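Local structure of metallocarboxypeptidase (Trypanosoma cruzi, 3DWC) at residues F218-W223 / H267-A272; P238-S243 / V247-K252; E298-F303 / A460-K465; M306-S311 / D448-G453. The protein probably catalyses the metal-dependent release of C-terminal amino acids other than proline from peptides, with broad specificity, as a member of the M32 carboxypeptidase family. All blocks are in the same frame, centred on the assembly; numbering follows the deposited sequence.

Contact 1. Residues F218-W223 / H267-A272. With CO (cobalt (II) ion), chain Q.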
loop_
_atom_site.group_PDB
_atom_site.type_symbol
_atom_site.label_atom_id
_atom_site.label_comp_id
_atom_site.label_asym_id
_atom_site.label_seq_id
_atom_site.Cartn_x
_atom_site.Cartn_y
_atom_site.Cartn_z
ATOM N N PHE B 218 -15.671 -12.565 -12.480
ATOM C CA PHE B 218 -15.983 -13.290 -13.698
ATOM C C PHE B 218 -16.098 -12.269 -14.816
ATOM O O PHE B 218 -15.546 -12.457 -15.881
ATOM C CB PHE B 218 -17.271 -14.104 -13.584
ATOM C CG PHE B 218 -17.705 -14.696 -14.890
ATOM C CD1 PHE B 218 -17.063 -15.795 -15.408
ATOM C CD2 PHE B 218 -18.730 -14.120 -15.627
ATOM C CE1 PHE B 218 -17.433 -16.316 -16.634
ATOM C CE2 PHE B 218 -19.110 -14.639 -16.830
ATOM C CZ PHE B 218 -18.484 -15.740 -17.338
ATOM N N PHE B 219 -16.762 -11.145 -14.551
ATOM C CA PHE B 219 -16.879 -10.138 -15.571
ATOM C C PHE B 219 -15.606 -9.398 -15.871
ATOM O O PHE B 219 -15.338 -9.107 -17.048
ATOM C CB PHE B 219 -18.101 -9.250 -15.391
ATOM C CG PHE B 219 -19.377 -9.935 -15.797
ATOM C CD1 PHE B 219 -19.757 -9.976 -17.133
ATOM C CD2 PHE B 219 -20.199 -10.549 -14.853
ATOM C CE1 PHE B 219 -20.950 -10.624 -17.522
ATOM C CE2 PHE B 219 -21.365 -11.157 -15.222
ATOM C CZ PHE B 219 -21.747 -11.209 -16.562
ATOM N N MET B 220 -14.757 -9.190 -14.864
ATOM C CA MET B 220 -13.451 -8.682 -15.135
ATOM C C MET B 220 -12.677 -9.655 -16.073
ATOM O O MET B 220 -11.963 -9.195 -16.970
ATOM C CB MET B 220 -12.699 -8.458 -13.834
ATOM C CG MET B 220 -13.323 -7.341 -13.005
ATOM S SD MET B 220 -12.544 -7.092 -11.435
ATOM C CE MET B 220 -11.004 -6.266 -11.891
ATOM N N ASP B 221 -12.839 -10.974 -15.897
ATOM C CA ASP B 221 -12.287 -11.959 -16.861
ATOM C C ASP B 221 -12.872 -11.857 -18.284
ATOM O O ASP B 221 -12.158 -11.999 -19.296
ATOM C CB ASP B 221 -12.493 -13.397 -16.358
ATOM C CG ASP B 221 -11.588 -13.752 -15.178
ATOM O OD1 ASP B 221 -10.574 -13.046 -14.915
ATOM O OD2 ASP B 221 -11.887 -14.778 -14.519
ATOM N N VAL B 222 -14.180 -11.606 -18.371
ATOM C CA VAL B 222 -14.841 -11.366 -19.653
ATOM C C VAL B 222 -14.197 -10.162 -20.342
ATOM O O VAL B 222 -13.993 -10.188 -21.534
ATOM C CB VAL B 222 -16.385 -11.179 -19.482
ATOM C CG1 VAL B 222 -17.053 -10.679 -20.760
ATOM C CG2 VAL B 222 -17.032 -12.490 -18.949
ATOM N N TRP B 223 -13.845 -9.113 -19.581
ATOM C CA TRP B 223 -13.127 -7.968 -20.175
ATOM C C TRP B 223 -11.600 -8.163 -20.333
ATOM O O TRP B 223 -10.867 -7.230 -20.671
ATOM C CB TRP B 223 -13.427 -6.676 -19.393
ATOM C CG TRP B 223 -14.462 -5.859 -20.059
ATOM C CD1 TRP B 223 -14.259 -4.782 -20.852
ATOM C CD2 TRP B 223 -15.878 -5.988 -19.914
ATOM N NE1 TRP B 223 -15.459 -4.248 -21.250
ATOM C CE2 TRP B 223 -16.470 -4.975 -20.684
ATOM C CE3 TRP B 223 -16.703 -6.859 -19.202
ATOM C CZ2 TRP B 223 -17.815 -4.841 -20.800
ATOM C CZ3 TRP B 223 -18.049 -6.720 -19.334
ATOM C CH2 TRP B 223 -18.596 -5.713 -20.110
ATOM N N HIS B 267 -17.785 -0.523 -15.225
ATOM C CA HIS B 267 -17.313 0.854 -15.425
ATOM C C HIS B 267 -15.805 1.017 -15.103
ATOM O O HIS B 267 -15.023 1.523 -15.898
ATOM C CB HIS B 267 -18.169 1.783 -14.526
ATOM C CG HIS B 267 -17.891 3.232 -14.735
ATOM N ND1 HIS B 267 -18.709 4.041 -15.496
ATOM C CD2 HIS B 267 -16.868 4.013 -14.315
ATOM C CE1 HIS B 267 -18.185 5.258 -15.557
ATOM N NE2 HIS B 267 -17.067 5.263 -14.848
ATOM N N GLU B 268 -15.391 0.587 -13.912
ATOM C CA GLU B 268 -14.007 0.735 -13.514
ATOM C C GLU B 268 -13.090 -0.161 -14.303
ATOM O O GLU B 268 -11.985 0.210 -14.590
ATOM C CB GLU B 268 -13.856 0.449 -12.029
ATOM C CG GLU B 268 -14.670 1.342 -11.158
ATOM C CD GLU B 268 -14.398 2.829 -11.353
ATOM O OE1 GLU B 268 -13.245 3.205 -11.653
ATOM O OE2 GLU B 268 -15.354 3.645 -11.162
ATOM N N THR B 269 -13.560 -1.333 -14.674
ATOM C CA THR B 269 -12.801 -2.193 -15.551
ATOM C C THR B 269 -12.581 -1.497 -16.890
ATOM O O THR B 269 -11.518 -1.614 -17.474
ATOM C CB THR B 269 -13.456 -3.577 -15.676
ATOM O OG1 THR B 269 -13.499 -4.160 -14.396
ATOM C CG2 THR B 269 -12.673 -4.559 -16.641
ATOM N N GLY B 270 -13.553 -0.732 -17.369
ATOM C CA GLY B 270 -13.344 -0.009 -18.633
ATOM C C GLY B 270 -12.205 1.013 -18.525
ATOM O O GLY B 270 -11.432 1.143 -19.446
ATOM N N HIS B 271 -12.157 1.767 -17.418
ATOM C CA HIS B 271 -11.012 2.643 -17.079
ATOM C C HIS B 271 -9.695 1.826 -17.024
ATOM O O HIS B 271 -8.689 2.190 -17.657
ATOM C CB HIS B 271 -11.214 3.333 -15.717
ATOM C CG HIS B 271 -12.194 4.472 -15.705
ATOM N ND1 HIS B 271 -12.068 5.590 -16.495
ATOM C CD2 HIS B 271 -13.261 4.710 -14.907
ATOM C CE1 HIS B 271 -13.065 6.427 -16.249
ATOM N NE2 HIS B 271 -13.794 5.921 -15.280
ATOM N N ALA B 272 -9.728 0.690 -16.300
ATOM C CA ALA B 272 -8.565 -0.173 -16.106
ATOM C C ALA B 272 -7.947 -0.644 -17.395
ATOM O O ALA B 272 -6.706 -0.723 -17.511
ATOM C CB ALA B 272 -8.938 -1.398 -15.240
HETATM CO CO CO Q . -15.579 6.856 -14.418
HETATM O O HOH W 1 -15.388 6.122 -12.292
HETATM O O HOH W 2 -16.885 7.931 -13.803
HETATM O O HOH W 3 -14.622 8.604 -13.536
#

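Contact 2. Residues P238-S243 / V247-K252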
loop_
_atom_site.group_PDB
_atom_site.type_symbol
_atom_site.label_atom_id
_atom_site.label_comp_id
_atom_site.label_asym_id
_atom_site.label_seq_id
_atom_site.Cartn_x
_atom_site.Cartn_y
_atom_site.Cartn_z
ATOM N N PRO B 238 -16.313 3.331 -5.145
ATOM C CA PRO B 238 -15.572 2.660 -6.216
ATOM C C PRO B 238 -14.694 3.607 -7.020
ATOM O O PRO B 238 -15.104 4.711 -7.352
ATOM C CB PRO B 238 -16.677 2.078 -7.112
ATOM C CG PRO B 238 -17.872 2.800 -6.754
ATOM C CD PRO B 238 -17.750 3.080 -5.291
ATOM N N PHE B 239 -13.475 3.183 -7.279
ATOM C CA PHE B 239 -12.579 3.948 -8.115
ATOM C C PHE B 239 -11.618 2.962 -8.758
ATOM O O PHE B 239 -11.593 1.797 -8.405
ATOM C CB PHE B 239 -11.809 5.020 -7.318
ATOM C CG PHE B 239 -10.902 4.461 -6.263
ATOM C CD1 PHE B 239 -9.544 4.334 -6.479
ATOM C CD2 PHE B 239 -11.409 4.082 -5.027
ATOM C CE1 PHE B 239 -8.695 3.802 -5.469
ATOM C CE2 PHE B 239 -10.571 3.545 -4.034
ATOM C CZ PHE B 239 -9.219 3.404 -4.276
ATOM N N CYS B 240 -10.860 3.482 -9.715
ATOM C CA CYS B 240 -9.806 2.771 -10.434
ATOM C C CYS B 240 -8.532 3.535 -10.102
ATOM O O CYS B 240 -8.393 4.729 -10.438
ATOM C CB CYS B 240 -10.070 2.859 -11.950
ATOM S SG CYS B 240 -8.790 2.161 -13.027
ATOM N N GLY B 241 -7.595 2.883 -9.448
ATOM C CA GLY B 241 -6.393 3.607 -9.062
ATOM C C GLY B 241 -5.097 2.836 -9.117
ATOM O O GLY B 241 -4.968 1.890 -9.870
ATOM N N ASN B 242 -4.139 3.299 -8.301
ATOM C CA ASN B 242 -2.784 2.851 -8.352
ATOM C C ASN B 242 -2.109 3.147 -9.692
ATOM O O ASN B 242 -2.345 4.196 -10.250
ATOM C CB ASN B 242 -2.677 1.383 -7.956
ATOM C CG ASN B 242 -1.385 1.089 -7.259
ATOM O OD1 ASN B 242 -0.865 1.932 -6.539
ATOM N ND2 ASN B 242 -0.853 -0.097 -7.468
ATOM N N SER B 243 -1.267 2.242 -10.201
ATOM C CA SER B 243 -0.375 2.527 -11.303
ATOM C C SER B 243 -0.650 1.629 -12.516
ATOM O O SER B 243 -1.309 0.581 -12.410
ATOM C CB SER B 243 1.057 2.305 -10.820
ATOM O OG SER B 243 1.443 3.294 -9.877
ATOM N N VAL B 247 -2.889 -2.057 -11.705
ATOM C CA VAL B 247 -4.103 -1.238 -11.701
ATOM C C VAL B 247 -5.089 -1.871 -10.727
ATOM O O VAL B 247 -5.388 -3.038 -10.840
ATOM C CB VAL B 247 -4.747 -1.144 -13.111
ATOM C CG1 VAL B 247 -6.148 -0.320 -13.033
ATOM C CG2 VAL B 247 -3.801 -0.546 -14.052
ATOM N N ARG B 248 -5.549 -1.100 -9.761
ATOM C CA ARG B 248 -6.303 -1.584 -8.640
ATOM C C ARG B 248 -7.639 -0.813 -8.594
ATOM O O ARG B 248 -7.663 0.401 -8.376
ATOM C CB ARG B 248 -5.515 -1.395 -7.321
ATOM C CG ARG B 248 -4.171 -2.113 -7.358
ATOM C CD ARG B 248 -3.508 -2.199 -6.007
ATOM N NE ARG B 248 -2.205 -2.849 -6.128
ATOM C CZ ARG B 248 -1.403 -3.050 -5.098
ATOM N NH1 ARG B 248 -1.778 -2.660 -3.904
ATOM N NH2 ARG B 248 -0.196 -3.554 -5.273
ATOM N N ILE B 249 -8.722 -1.566 -8.786
ATOM C CA ILE B 249 -10.060 -1.063 -8.778
ATOM C C ILE B 249 -10.794 -1.559 -7.532
ATOM O O ILE B 249 -10.448 -2.565 -6.954
ATOM C CB ILE B 249 -10.814 -1.453 -10.057
ATOM C CG1 ILE B 249 -11.157 -2.932 -10.128
ATOM C CG2 ILE B 249 -10.018 -1.107 -11.302
ATOM C CD1 ILE B 249 -12.211 -3.156 -11.198
ATOM N N THR B 250 -11.814 -0.825 -7.117
ATOM C CA THR B 250 -12.604 -1.239 -5.979
ATOM C C THR B 250 -14.106 -1.126 -6.271
ATOM O O THR B 250 -14.536 -0.566 -7.302
ATOM C CB THR B 250 -12.315 -0.365 -4.788
ATOM O OG1 THR B 250 -12.743 0.946 -5.097
ATOM C CG2 THR B 250 -10.830 -0.363 -4.462
ATOM N N THR B 251 -14.879 -1.654 -5.326
ATOM C CA THR B 251 -16.314 -1.625 -5.365
ATOM C C THR B 251 -16.807 -1.822 -3.944
ATOM O O THR B 251 -16.052 -1.899 -2.987
ATOM C CB THR B 251 -16.892 -2.738 -6.276
ATOM O OG1 THR B 251 -18.288 -2.512 -6.480
ATOM C CG2 THR B 251 -16.704 -4.143 -5.626
ATOM N N LYS B 252 -18.102 -1.943 -3.818
ATOM C CA LYS B 252 -18.722 -2.004 -2.508
ATOM C C LYS B 252 -19.983 -2.822 -2.724
ATOM O O LYS B 252 -20.597 -2.716 -3.771
ATOM C CB LYS B 252 -19.054 -0.594 -2.110
ATOM C CG LYS B 252 -19.466 -0.397 -0.672
ATOM C CD LYS B 252 -20.626 0.599 -0.581
ATOM C CE LYS B 252 -20.291 1.978 -1.222
ATOM N NZ LYS B 252 -21.475 2.964 -1.181
#

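Contact 3. Residues E298-F303 / A460-K465. With CO (cobalt (II) ion), chain Q.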
loop_
_atom_site.group_PDB
_atom_site.type_symbol
_atom_site.label_atom_id
_atom_site.label_comp_id
_atom_site.label_asym_id
_atom_site.label_seq_id
_atom_site.Cartn_x
_atom_site.Cartn_y
_atom_site.Cartn_z
ATOM N N GLU B 298 -13.347 8.558 -19.425
ATOM C CA GLU B 298 -14.746 8.248 -19.111
ATOM C C GLU B 298 -15.437 7.692 -20.354
ATOM O O GLU B 298 -16.408 6.950 -20.239
ATOM C CB GLU B 298 -15.466 9.501 -18.550
ATOM C CG GLU B 298 -16.871 9.239 -18.066
ATOM C CD GLU B 298 -16.936 8.456 -16.752
ATOM O OE1 GLU B 298 -18.044 8.376 -16.159
ATOM O OE2 GLU B 298 -15.899 7.959 -16.292
ATOM N N GLY B 299 -14.885 7.972 -21.542
ATOM C CA GLY B 299 -15.321 7.306 -22.757
ATOM C C GLY B 299 -15.042 5.812 -22.786
ATOM O O GLY B 299 -15.822 5.015 -23.344
ATOM N N GLN B 300 -13.918 5.418 -22.219
ATOM C CA GLN B 300 -13.618 4.024 -22.005
ATOM C C GLN B 300 -14.451 3.364 -20.903
ATOM O O GLN B 300 -14.900 2.227 -21.061
ATOM C CB GLN B 300 -12.123 3.860 -21.733
ATOM C CG GLN B 300 -11.187 4.514 -22.791
ATOM C CD GLN B 300 -11.616 4.363 -24.231
ATOM O OE1 GLN B 300 -11.572 3.268 -24.808
ATOM N NE2 GLN B 300 -12.073 5.467 -24.823
ATOM N N SER B 301 -14.668 4.022 -19.779
ATOM C CA SER B 301 -15.500 3.405 -18.753
ATOM C C SER B 301 -16.927 3.200 -19.267
ATOM O O SER B 301 -17.600 2.172 -19.006
ATOM C CB SER B 301 -15.491 4.279 -17.513
ATOM O OG SER B 301 -15.847 5.585 -17.880
ATOM N N LEU B 302 -17.426 4.210 -19.953
ATOM C CA LEU B 302 -18.821 4.203 -20.421
ATOM C C LEU B 302 -19.037 3.379 -21.670
ATOM O O LEU B 302 -20.131 2.878 -21.930
ATOM C CB LEU B 302 -19.346 5.621 -20.583
ATOM C CG LEU B 302 -19.448 6.396 -19.265
ATOM C CD1 LEU B 302 -19.828 7.854 -19.539
ATOM C CD2 LEU B 302 -20.419 5.776 -18.297
ATOM N N PHE B 303 -18.006 3.200 -22.442
ATOM C CA PHE B 303 -18.059 2.207 -23.503
ATOM C C PHE B 303 -18.347 0.810 -22.917
ATOM O O PHE B 303 -19.245 0.083 -23.379
ATOM C CB PHE B 303 -16.739 2.239 -24.247
ATOM C CG PHE B 303 -16.738 1.423 -25.497
ATOM C CD1 PHE B 303 -17.021 1.994 -26.704
ATOM C CD2 PHE B 303 -16.443 0.073 -25.441
ATOM C CE1 PHE B 303 -16.999 1.231 -27.876
ATOM C CE2 PHE B 303 -16.365 -0.705 -26.606
ATOM C CZ PHE B 303 -16.668 -0.118 -27.831
ATOM N N ALA B 460 -9.928 -5.234 -28.992
ATOM C CA ALA B 460 -8.821 -4.982 -29.891
ATOM C C ALA B 460 -8.960 -3.679 -30.668
ATOM O O ALA B 460 -7.987 -2.950 -30.854
ATOM C CB ALA B 460 -8.613 -6.140 -30.858
ATOM N N LYS B 461 -10.166 -3.380 -31.112
ATOM C CA LYS B 461 -10.439 -2.082 -31.786
ATOM C C LYS B 461 -10.212 -0.901 -30.845
ATOM O O LYS B 461 -9.691 0.128 -31.256
ATOM C CB LYS B 461 -11.885 -1.999 -32.266
ATOM C CG LYS B 461 -12.226 -2.794 -33.465
ATOM C CD LYS B 461 -11.662 -2.161 -34.759
ATOM C CE LYS B 461 -11.850 -3.103 -35.967
ATOM N NZ LYS B 461 -11.381 -2.473 -37.237
ATOM N N GLN B 462 -10.635 -1.043 -29.601
ATOM C CA GLN B 462 -10.383 0.009 -28.565
ATOM C C GLN B 462 -8.874 0.240 -28.334
ATOM O O GLN B 462 -8.408 1.366 -28.142
ATOM C CB GLN B 462 -10.991 -0.375 -27.237
ATOM C CG GLN B 462 -12.499 -0.196 -27.131
ATOM C CD GLN B 462 -13.005 -0.479 -25.767
ATOM O OE1 GLN B 462 -13.343 -1.649 -25.440
ATOM N NE2 GLN B 462 -13.141 0.599 -24.929
ATOM N N ASN B 463 -8.128 -0.854 -28.379
ATOM C CA ASN B 463 -6.719 -0.823 -28.102
ATOM C C ASN B 463 -6.032 -0.127 -29.239
ATOM O O ASN B 463 -5.194 0.749 -29.009
ATOM C CB ASN B 463 -6.208 -2.240 -27.878
ATOM C CG ASN B 463 -4.724 -2.303 -27.412
ATOM O OD1 ASN B 463 -4.265 -1.511 -26.600
ATOM N ND2 ASN B 463 -4.002 -3.284 -27.931
ATOM N N GLU B 464 -6.391 -0.503 -30.461
ATOM C CA GLU B 464 -5.829 0.090 -31.648
ATOM C C GLU B 464 -6.185 1.564 -31.748
ATOM O O GLU B 464 -5.339 2.383 -32.065
ATOM C CB GLU B 464 -6.266 -0.663 -32.953
ATOM C CG GLU B 464 -6.525 0.307 -34.189
ATOM C CD GLU B 464 -7.322 -0.342 -35.326
ATOM O OE1 GLU B 464 -6.897 -1.458 -35.754
ATOM O OE2 GLU B 464 -8.344 0.267 -35.824
ATOM N N LYS B 465 -7.451 1.877 -31.565
ATOM C CA LYS B 465 -7.936 3.228 -31.827
ATOM C C LYS B 465 -7.575 4.240 -30.762
ATOM O O LYS B 465 -7.352 5.414 -31.072
ATOM C CB LYS B 465 -9.464 3.255 -32.041
ATOM C CG LYS B 465 -9.879 2.617 -33.335
ATOM C CD LYS B 465 -11.421 2.442 -33.435
ATOM C CE LYS B 465 -11.774 1.807 -34.772
ATOM N NZ LYS B 465 -11.276 2.612 -35.973
HETATM CO CO CO Q . -15.579 6.856 -14.418
HETATM O O HOH W 4 -13.122 0.358 -21.882
HETATM O O HOH W 2 -16.885 7.931 -13.803
HETATM O O HOH W 1 -15.388 6.122 -12.292
HETATM O O HOH W 3 -14.622 8.604 -13.536
#

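Contact 4. Residues M306-S311 / D448-G453. With SO4 (sulfate ion), chain R.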
loop_
_atom_site.group_PDB
_atom_site.type_symbol
_atom_site.label_atom_id
_atom_site.label_comp_id
_atom_site.label_asym_id
_atom_site.label_seq_id
_atom_site.Cartn_x
_atom_site.Cartn_y
_atom_site.Cartn_z
ATOM N N MET B 306 -21.938 1.378 -20.574
ATOM C CA MET B 306 -23.179 1.795 -21.241
ATOM C C MET B 306 -23.354 1.147 -22.589
ATOM O O MET B 306 -24.429 0.633 -22.903
ATOM C CB MET B 306 -23.261 3.325 -21.381
ATOM C CG MET B 306 -23.197 4.099 -20.051
ATOM S SD MET B 306 -24.566 3.591 -19.016
ATOM C CE MET B 306 -24.622 4.842 -17.731
ATOM N N GLN B 307 -22.296 1.144 -23.377
ATOM C CA GLN B 307 -22.377 0.627 -24.730
ATOM C C GLN B 307 -22.454 -0.887 -24.772
ATOM O O GLN B 307 -23.137 -1.440 -25.638
ATOM C CB GLN B 307 -21.237 1.156 -25.599
ATOM C CG GLN B 307 -21.253 2.672 -25.836
ATOM C CD GLN B 307 -22.483 3.159 -26.593
ATOM O OE1 GLN B 307 -22.981 4.247 -26.338
ATOM N NE2 GLN B 307 -22.939 2.390 -27.554
ATOM N N ILE B 308 -21.776 -1.561 -23.854
ATOM C CA ILE B 308 -21.848 -2.996 -23.758
ATOM C C ILE B 308 -22.746 -3.395 -22.581
ATOM O O ILE B 308 -23.759 -4.089 -22.749
ATOM C CB ILE B 308 -20.446 -3.637 -23.589
ATOM C CG1 ILE B 308 -19.572 -3.307 -24.798
ATOM C CG2 ILE B 308 -20.579 -5.198 -23.348
ATOM C CD1 ILE B 308 -18.121 -3.691 -24.657
ATOM N N GLY B 309 -22.364 -2.944 -21.403
ATOM C CA GLY B 309 -23.019 -3.339 -20.128
ATOM C C GLY B 309 -24.525 -3.238 -19.994
ATOM O O GLY B 309 -25.150 -4.104 -19.373
ATOM N N ARG B 310 -25.122 -2.182 -20.531
ATOM C CA ARG B 310 -26.574 -1.979 -20.438
ATOM C C ARG B 310 -27.310 -2.355 -21.709
ATOM O O ARG B 310 -28.504 -2.041 -21.851
ATOM C CB ARG B 310 -26.852 -0.503 -20.101
ATOM C CG ARG B 310 -26.271 -0.141 -18.686
ATOM C CD ARG B 310 -26.915 1.032 -18.143
ATOM N NE ARG B 310 -26.235 1.612 -16.978
ATOM C CZ ARG B 310 -26.583 1.402 -15.710
ATOM N NH1 ARG B 310 -25.937 2.053 -14.727
ATOM N NH2 ARG B 310 -27.560 0.539 -15.395
ATOM N N SER B 311 -26.615 -2.987 -22.644
ATOM C CA SER B 311 -27.248 -3.380 -23.912
ATOM C C SER B 311 -28.144 -4.592 -23.766
ATOM O O SER B 311 -27.930 -5.426 -22.877
ATOM C CB SER B 311 -26.203 -3.668 -24.967
ATOM O OG SER B 311 -25.438 -4.847 -24.706
ATOM N N ASP B 448 -23.132 -10.363 -31.570
ATOM C CA ASP B 448 -22.729 -11.728 -31.248
ATOM C C ASP B 448 -21.621 -11.762 -30.213
ATOM O O ASP B 448 -21.682 -12.586 -29.309
ATOM C CB ASP B 448 -22.275 -12.512 -32.488
ATOM C CG ASP B 448 -23.403 -12.915 -33.351
ATOM O OD1 ASP B 448 -24.545 -12.686 -32.922
ATOM O OD2 ASP B 448 -23.149 -13.448 -34.468
ATOM N N CYS B 449 -20.608 -10.892 -30.351
ATOM C CA CYS B 449 -19.558 -10.750 -29.345
ATOM C C CYS B 449 -20.114 -10.435 -27.963
ATOM O O CYS B 449 -19.724 -11.045 -26.975
ATOM C CB CYS B 449 -18.566 -9.645 -29.733
ATOM S SG CYS B 449 -17.601 -9.977 -31.260
ATOM N N ILE B 450 -21.008 -9.457 -27.894
ATOM C CA ILE B 450 -21.599 -9.064 -26.635
ATOM C C ILE B 450 -22.452 -10.190 -26.042
ATOM O O ILE B 450 -22.226 -10.592 -24.912
ATOM C CB ILE B 450 -22.428 -7.743 -26.768
ATOM C CG1 ILE B 450 -21.515 -6.542 -27.136
ATOM C CG2 ILE B 450 -23.165 -7.442 -25.453
ATOM C CD1 ILE B 450 -22.248 -5.202 -27.544
ATOM N N ARG B 451 -23.408 -10.721 -26.798
ATOM C CA ARG B 451 -24.323 -11.707 -26.239
ATOM C C ARG B 451 -23.650 -13.019 -25.832
ATOM O O ARG B 451 -24.142 -13.696 -24.940
ATOM C CB ARG B 451 -25.545 -11.922 -27.161
ATOM C CG ARG B 451 -25.366 -12.829 -28.303
ATOM C CD ARG B 451 -26.568 -12.689 -29.288
ATOM N NE ARG B 451 -26.299 -13.434 -30.496
ATOM C CZ ARG B 451 -26.314 -14.766 -30.574
ATOM N NH1 ARG B 451 -26.045 -15.346 -31.736
ATOM N NH2 ARG B 451 -26.622 -15.533 -29.515
ATOM N N LYS B 452 -22.524 -13.348 -26.463
ATOM C CA LYS B 452 -21.732 -14.499 -26.097
ATOM C C LYS B 452 -20.578 -14.175 -25.114
ATOM O O LYS B 452 -19.832 -15.074 -24.763
ATOM C CB LYS B 452 -21.111 -15.139 -27.353
ATOM C CG LYS B 452 -22.109 -15.680 -28.369
ATOM C CD LYS B 452 -21.370 -16.333 -29.535
ATOM C CE LYS B 452 -22.341 -16.783 -30.668
ATOM N NZ LYS B 452 -21.603 -17.400 -31.811
ATOM N N GLY B 453 -20.413 -12.922 -24.696
ATOM C CA GLY B 453 -19.348 -12.590 -23.759
ATOM C C GLY B 453 -17.947 -12.859 -24.308
ATOM O O GLY B 453 -17.047 -13.271 -23.575
HETATM S S SO4 R . -26.942 -18.926 -30.935
HETATM O O1 SO4 R . -27.726 -20.120 -31.259
HETATM O O2 SO4 R . -25.764 -18.831 -31.805
HETATM O O3 SO4 R . -27.814 -17.765 -31.103
HETATM O O4 SO4 R . -26.477 -19.006 -29.550
#

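Contact 1. Residues F218-W223 / H267-A272
Thr269 carries this contact alone on its helix, its two branches dividing the work between Met220 and Trp223. The methyl CG2, anti to the backbone N (Thr269 OG1 is at chi1 -61°), packs against the root of the tryptophan, with Thr269 CG2 3.6 Å from Trp223 CB and oblique to the indole. The hydroxyl takes the other side, where Thr269 OG1 lies 3.5 Å from Met220 CG; its hydrogen bond runs back to Val265 O, one helical turn earlier, so this polar atom is satisfied within its own helix although it faces a thioether chain. Trp223 is the first residue beyond helix 209-222. All three touching residues are buried. The far side of helix 259-276 is wetter: His267 NE2 and His271 NE2 each bind cobalt at 2.2 Å, three waters share the metal, and water 1 donates to Glu268 OE2 at 2.7 Å. These residues form the HExxH motif of metallopeptidases, here holding cobalt, with Glu268 the predicted proton donor/acceptor and Glu298 the third protein ligand. Helix 259-276 thus lies between helix 209-222 and the metal, with Ile249 of strand 246-251 against Met220 and Thr269, and helix 294-309 against Trp223 and both histidines.

Contact 2. Residues P238-S243 / V247-K252
Val247 meets Cys240 across the hairpin, its CG1 methyl 3.6 Å from Cys240 SG, while its CG2 methyl turns toward Ser243 O. Arg248 follows in an antiparallel hydrogen-bonded pair with Gly241: Gly241 N gives to Arg248 O at 2.7 Å, and Arg248 N returns a bond to Gly241 O at 3.0 Å. The extended arginine chain runs alongside Asn242 in the same direction, bringing Asn242 ND2 over one face of the guanidinium. Asn242 ND2 and Arg248 NE, 3.3 Å apart, are both donors and do not bond to each other; Asp246 serves both, by its carboxylate to Arg248 and its backbone carbonyl to Asn242. Ile249 forms the non-hydrogen-bonded pair with Cys240 and sends its CG2 methyl to within 3.9 Å of Cys240 SG. Thr250 grips Phe239 twice: Thr250 N donates to Phe239 O at 2.9 Å, and Thr250 OG1, set between backbone N and carbonyl carbon (chi1 65°), accepts from Phe239 N at 3.2 Å. Strand 246-251 is central in a three-stranded sheet, flanked by 240-241 and the parallel 230-234. Helix 259-276 packs against Cys240 and Ile249, helix 3-32 against Asn242 and Arg248, and Arg248 also reaches Asp29 of the second subunit in a salt bridge.

Contact 3. Residues E298-F303 / A460-K465
Gln462 reaches across from its helix and brings its amide over the CD2-CE2 side of the Phe303 ring, tilted 34° from it, the two side chains arriving from opposite directions. Gln462 CD lies 3.5 Å from Phe303 CD2; Gln462 CG sits 3.9 Å above one ring face, offset toward the rim, and Gln462 OE1 comes within 3.4 Å of Phe303 CE2. Gln300 and Gln462 slide past each other in opposite senses; the bond from Gln462 NE2 to Gln300 OE1 (3.1 Å) meets the acceptor from above its carbonyl plane. Gln300 can get there because its chain folds at chi2 (-40°), and its OE1 also accepts from Trp467 NE1. The contact joins helix 456-467 to helix 294-309, which supplies Glu298, the third protein ligand of the cobalt after the two histidines of the HExxH motif, with Glu298 OE2 2.2 Å from the metal. Water 4 adds a second link, donating to Gln300 O and accepting from Gln462 NE2, also at 3.1 Å. Within the same helix as Gln300, Ser301 OG donates to Glu298 O at 2.8 Å.

Contact 4. Residues M306-S311 / D448-G453
Ile450 packs on Ile308 and Ser311 where helix 294-309 widens into a pi-type turn at 306-309, just ahead of the serine that starts the next helix. Ser311 OG lies 3.5 Å from Ile450 CG2, yet its polar needs are met on its own side: it donates to Ile308 O at 2.7 Å, in the carbonyl plane and on a lone pair, and as N-cap accepts from Phe314 N. Placing OG between backbone N and carbonyl carbon (chi1 69°) lets it do both. The Ile450 and Ile308 side chains cross at a slant, with Ile450 CG2 4.0 Å from Ile308 CG2. On the outer side of its helix, Arg451 NE forms a salt bridge to Asp448 OD1 at 3.1 Å, on the anti side and 35° out of the carboxylate plane, and the guanidinium makes weak bonds to a sulfate probably from the crystallisation liquor. Helix 443-451 then ends in a Schellman motif at Gly453. Ile450 sits at the junction of helices 294-309 and 312-326, touching Ala313 and Phe314, with Arg438 of helix 421-441 against it and Arg499 of helix 490-501 against Ser311.

Overall arrangement
Contacts 1 and 3 meet at the cobalt, their centres about 12 Å apart: contact 1 brings the two histidines, contact 3 the glutamate, and the three waters on the metal lie at the shared site. The centre of contact 2 is about 11 Å from that of contact 1; it is formed by residues between the two segments of contact 1, and touches it where Glu268 OE1 comes 3.1 Å from Cys240 N. The Cys240 side chain is about 7 Å from the metal. Contact 4 shares helix 294-309 with contact 3, about 14 Å away between centres, and reaches contact 1 through Trp223 CZ2, 3.8 Å from Ile308 CG2. It is remote from contact 2, with nearest atoms about 11 Å apart, and stands away from the metal site.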